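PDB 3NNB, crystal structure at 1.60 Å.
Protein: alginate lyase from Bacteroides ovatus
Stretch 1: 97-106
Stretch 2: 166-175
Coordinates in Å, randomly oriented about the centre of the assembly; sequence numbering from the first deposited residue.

Stretch 1 (97-106) DRNKLGDMSK
Stretch 2, residues 166-175: IDIYSFTEMI

Stretch 1 is helical through 98-106, and the helix continues later in the chain; its amide-to-carbonyl bonds are 2.9 Å from Leu 101 N to Asp 97 O through Lys 106 N to Gly 102 O. Stretch 2 includes the helix 171-175, which also continues later in the chain. The two helices run in nearly the same direction, at 26°, with axes 10.1 Å apart at closest approach. In register, CA of Arg 98 lies 6.8 Å from CA of Asp 167, CA of Leu 101 7.9 Å from CA of Ile 168, and CA of Ser 105 6.3 Å from CA of Met 174. Together the stretches bury 406 Å².

Ile 166 (phi/psi -62/-27) contributes its carbonyl: water 1 donates to Ile 166 O at 2.8 Å and accepts a weak bond from Arg 98 NH2 at 3.2 Å.

Asp 167 (-55/-32, chi1 m) meets the long arm of Arg 98, whose chi1 to chi3 are t, p, t with chi4 at 89°. This path brings the guanidinium over Asp 167 O, which lies over one face, 3.5 Å from Arg 98 CZ. The arginine's aliphatic part can pack on the aspartate, Arg 98 CD lying 3.6 Å from Asp 167 CG, but Arg 98 NE and Asp 167 OD1 stand 4.1 Å apart, beyond a salt bridge; the buried carboxylate is hydrogen-bonded elsewhere in the structure.

Ile 168 (-103/13, chi1 p, chi2 t) opens a type I turn to Phe 171, closed by Phe 171 N to Ile 168 O at 2.9 Å. Its CB points away from stretch 1, yet the beta-branch lets CG2 reach Leu 101 CD1 at 3.7 Å. Leu 101 points toward stretch 2, with chi1 t and chi2 at 143°, between wells; its apolar CD1 touches both Ile 168 and Phe 171.

The CA-to-CB bond of Tyr 169 (-54/-36, chi1 t) points sideways and the ring end leads away from stretch 1; Thr 172 OG1 donates to Tyr 169 O at 2.8 Å.

Ser 170 (-61/-14, chi1 p) supplies the direct polar link: its OG hydrogen-bonds Ser 105 OG (chi1 t) at 2.7 Å. Serine suits both positions, being small enough for close backbones and able to donate or accept. Water 2 reinforces the pair, 2.8 Å from Ser 105 OG and donating to Ser 170 O at 3.1 Å.

Phe 171 (-63/-24, chi1 m, chi2 4°) fills the buried apolar space with its broad ring: CZ is 3.8 Å from Leu 101 CD1, and CE1 3.7 Å from Met 104 CE.

The CB of Met 174 (-52/-39; t, t, p), a selenomethionine, points toward stretch 1; that of selenomethionine Met 104 (t, m, m) points sideways, but its end comes nearer. Their SE atoms meet at 3.9 Å, the flexible, unbranched chains suiting this buried apolar contact.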

# COMPACT_ATOMS: atom_id res chain seq x y z
N ASP A 97 -12.95 -10.56 4.97
CA ASP A 97 -12.97 -9.09 4.96
C ASP A 97 -12.06 -8.38 3.96
O ASP A 97 -12.18 -7.17 3.76
CB ASP A 97 -12.64 -8.57 6.37
CG ASP A 97 -13.71 -8.89 7.40
OD1 ASP A 97 -14.89 -8.97 6.99
OD2 ASP A 97 -13.35 -9.02 8.59
N ARG A 98 -11.09 -9.10 3.40
CA ARG A 98 -9.97 -8.46 2.64
C ARG A 98 -10.46 -7.63 1.46
O ARG A 98 -9.99 -6.48 1.27
CB ARG A 98 -8.99 -9.50 2.11
CG ARG A 98 -7.91 -8.93 1.24
CD ARG A 98 -7.02 -8.02 2.03
NE ARG A 98 -5.94 -7.42 1.23
CZ ARG A 98 -6.05 -6.28 0.56
NH1 ARG A 98 -7.17 -5.60 0.53
NH2 ARG A 98 -4.98 -5.80 -0.10
N ASN A 99 -11.36 -8.18 0.66
CA ASN A 99 -11.84 -7.45 -0.53
C ASN A 99 -12.77 -6.31 -0.19
O ASN A 99 -12.76 -5.30 -0.87
CB ASN A 99 -12.44 -8.42 -1.56
CG ASN A 99 -11.36 -9.32 -2.23
OD1 ASN A 99 -10.17 -8.99 -2.19
ND2 ASN A 99 -11.78 -10.45 -2.83
N LYS A 100 -13.54 -6.44 0.88
CA LYS A 100 -14.36 -5.32 1.34
C LYS A 100 -13.47 -4.18 1.83
O LYS A 100 -13.71 -3.01 1.50
CB LYS A 100 -15.33 -5.74 2.46
CG LYS A 100 -16.42 -6.79 2.14
CD LYS A 100 -17.19 -6.53 0.92
CE LYS A 100 -18.51 -7.40 0.87
NZ LYS A 100 -19.75 -6.64 1.37
N LEU A 101 -12.42 -4.51 2.60
CA LEU A 101 -11.48 -3.50 3.04
C LEU A 101 -10.85 -2.80 1.82
O LEU A 101 -10.69 -1.57 1.82
CB LEU A 101 -10.42 -4.13 3.97
CG LEU A 101 -9.44 -3.09 4.59
CD1 LEU A 101 -9.06 -3.45 6.03
CD2 LEU A 101 -8.22 -2.98 3.68
N GLY A 102 -10.41 -3.61 0.84
CA GLY A 102 -9.83 -3.07 -0.38
C GLY A 102 -10.78 -2.12 -1.09
O GLY A 102 -10.38 -1.06 -1.57
N ASP A 103 -12.04 -2.54 -1.24
CA ASP A 103 -13.03 -1.73 -1.95
C ASP A 103 -13.21 -0.39 -1.23
O ASP A 103 -13.32 0.66 -1.87
CB ASP A 103 -14.40 -2.41 -1.99
CG ASP A 103 -14.47 -3.54 -3.00
OD1 ASP A 103 -13.59 -3.66 -3.87
OD2 ASP A 103 -15.43 -4.31 -2.85
N MSE A 104 -13.29 -0.45 0.11
CA MSE A 104 -13.46 0.74 0.95
C MSE A 104 -12.27 1.68 0.80
O MSE A 104 -12.42 2.87 0.53
CB MSE A 104 -13.68 0.32 2.41
CG MSE A 104 -13.91 1.48 3.44
SE MSE A 104 -12.30 2.42 3.93
CE MSE A 104 -11.30 0.94 4.67
N SER A 105 -11.08 1.13 0.97
CA SER A 105 -9.86 1.93 0.91
C SER A 105 -9.68 2.60 -0.46
O SER A 105 -9.34 3.80 -0.58
CB SER A 105 -8.67 1.02 1.23
OG SER A 105 -7.46 1.72 1.09
N LYS A 106 -9.91 1.83 -1.51
CA LYS A 106 -9.84 2.37 -2.87
C LYS A 106 -10.87 3.46 -3.09
O LYS A 106 -10.59 4.48 -3.72
CB LYS A 106 -10.00 1.27 -3.90
CG LYS A 106 -8.81 0.37 -3.95
CD LYS A 106 -8.92 -0.64 -5.11
CE LYS A 106 -9.60 -1.91 -4.73
NZ LYS A 106 -9.21 -2.99 -5.70
N ILE A 166 0.01 -6.81 6.02
CA ILE A 166 0.10 -6.31 4.64
C ILE A 166 -1.28 -5.93 4.10
O ILE A 166 -1.38 -5.12 3.19
CB ILE A 166 0.87 -7.31 3.71
CG1 ILE A 166 1.54 -6.59 2.52
CG2 ILE A 166 -0.06 -8.45 3.18
CD1 ILE A 166 2.70 -5.69 2.89
N ASP A 167 -2.34 -6.56 4.62
CA ASP A 167 -3.71 -6.32 4.12
C ASP A 167 -4.09 -4.84 4.14
O ASP A 167 -4.89 -4.40 3.32
CB ASP A 167 -4.76 -7.08 4.94
CG ASP A 167 -4.71 -8.60 4.76
OD1 ASP A 167 -3.73 -9.12 4.19
OD2 ASP A 167 -5.64 -9.28 5.25
N ILE A 168 -3.56 -4.08 5.12
CA ILE A 168 -3.95 -2.69 5.30
C ILE A 168 -2.94 -1.71 4.77
O ILE A 168 -3.00 -0.54 5.07
CB ILE A 168 -4.28 -2.37 6.79
CG1 ILE A 168 -3.13 -2.66 7.75
CG2 ILE A 168 -5.58 -3.08 7.18
CD1 ILE A 168 -3.22 -1.83 9.09
N TYR A 169 -1.96 -2.20 3.99
CA TYR A 169 -0.89 -1.31 3.51
C TYR A 169 -1.47 -0.07 2.77
O TYR A 169 -0.90 1.02 2.88
CB TYR A 169 0.08 -2.04 2.61
CG TYR A 169 1.30 -1.19 2.27
CD1 TYR A 169 2.40 -1.19 3.11
CD2 TYR A 169 1.32 -0.35 1.16
CE1 TYR A 169 3.49 -0.39 2.85
CE2 TYR A 169 2.41 0.45 0.88
CZ TYR A 169 3.50 0.42 1.75
OH TYR A 169 4.60 1.24 1.47
N SER A 170 -2.56 -0.24 2.03
CA SER A 170 -3.20 0.88 1.33
C SER A 170 -3.70 2.02 2.24
O SER A 170 -3.95 3.13 1.75
CB SER A 170 -4.33 0.42 0.41
OG SER A 170 -5.42 -0.05 1.15
N PHE A 171 -3.78 1.79 3.56
CA PHE A 171 -4.13 2.86 4.47
C PHE A 171 -3.07 3.97 4.45
O PHE A 171 -3.37 5.13 4.77
CB PHE A 171 -4.32 2.34 5.89
CG PHE A 171 -5.58 1.57 6.13
CD1 PHE A 171 -6.50 1.26 5.12
CD2 PHE A 171 -5.84 1.10 7.41
CE1 PHE A 171 -7.68 0.54 5.42
CE2 PHE A 171 -6.99 0.40 7.68
CZ PHE A 171 -7.91 0.12 6.69
N THR A 172 -1.85 3.64 4.05
CA THR A 172 -0.79 4.65 3.93
C THR A 172 -1.20 5.75 2.95
O THR A 172 -1.07 6.95 3.24
CB THR A 172 0.56 4.04 3.56
OG1 THR A 172 0.47 3.36 2.29
CG2 THR A 172 1.09 3.14 4.72
N GLU A 173 -1.74 5.34 1.81
CA GLU A 173 -2.24 6.23 0.80
C GLU A 173 -3.60 6.84 1.17
O GLU A 173 -3.83 8.03 0.98
CB GLU A 173 -2.35 5.47 -0.54
CG GLU A 173 -2.83 6.30 -1.66
CD GLU A 173 -2.75 5.59 -3.03
OE1 GLU A 173 -2.51 4.38 -3.04
OE2 GLU A 173 -3.02 6.29 -4.05
N MSE A 174 -4.51 6.02 1.72
CA MSE A 174 -5.79 6.50 2.18
C MSE A 174 -5.69 7.70 3.12
O MSE A 174 -6.47 8.63 3.05
CB MSE A 174 -6.56 5.38 2.86
CG MSE A 174 -8.01 5.72 3.06
SE MSE A 174 -8.98 4.43 4.14
CE MSE A 174 -8.18 4.90 5.79
N ILE A 175 -4.68 7.68 3.99
CA ILE A 175 -4.48 8.76 4.95
C ILE A 175 -4.21 10.06 4.18
O ILE A 175 -4.75 11.11 4.55
CB ILE A 175 -3.35 8.45 5.93
CG1 ILE A 175 -3.89 7.51 7.03
CG2 ILE A 175 -2.74 9.77 6.49
CD1 ILE A 175 -2.76 6.83 7.87
O HOH W 1 -1.87 -5.35 0.46
O HOH W 2 -5.98 3.52 -0.50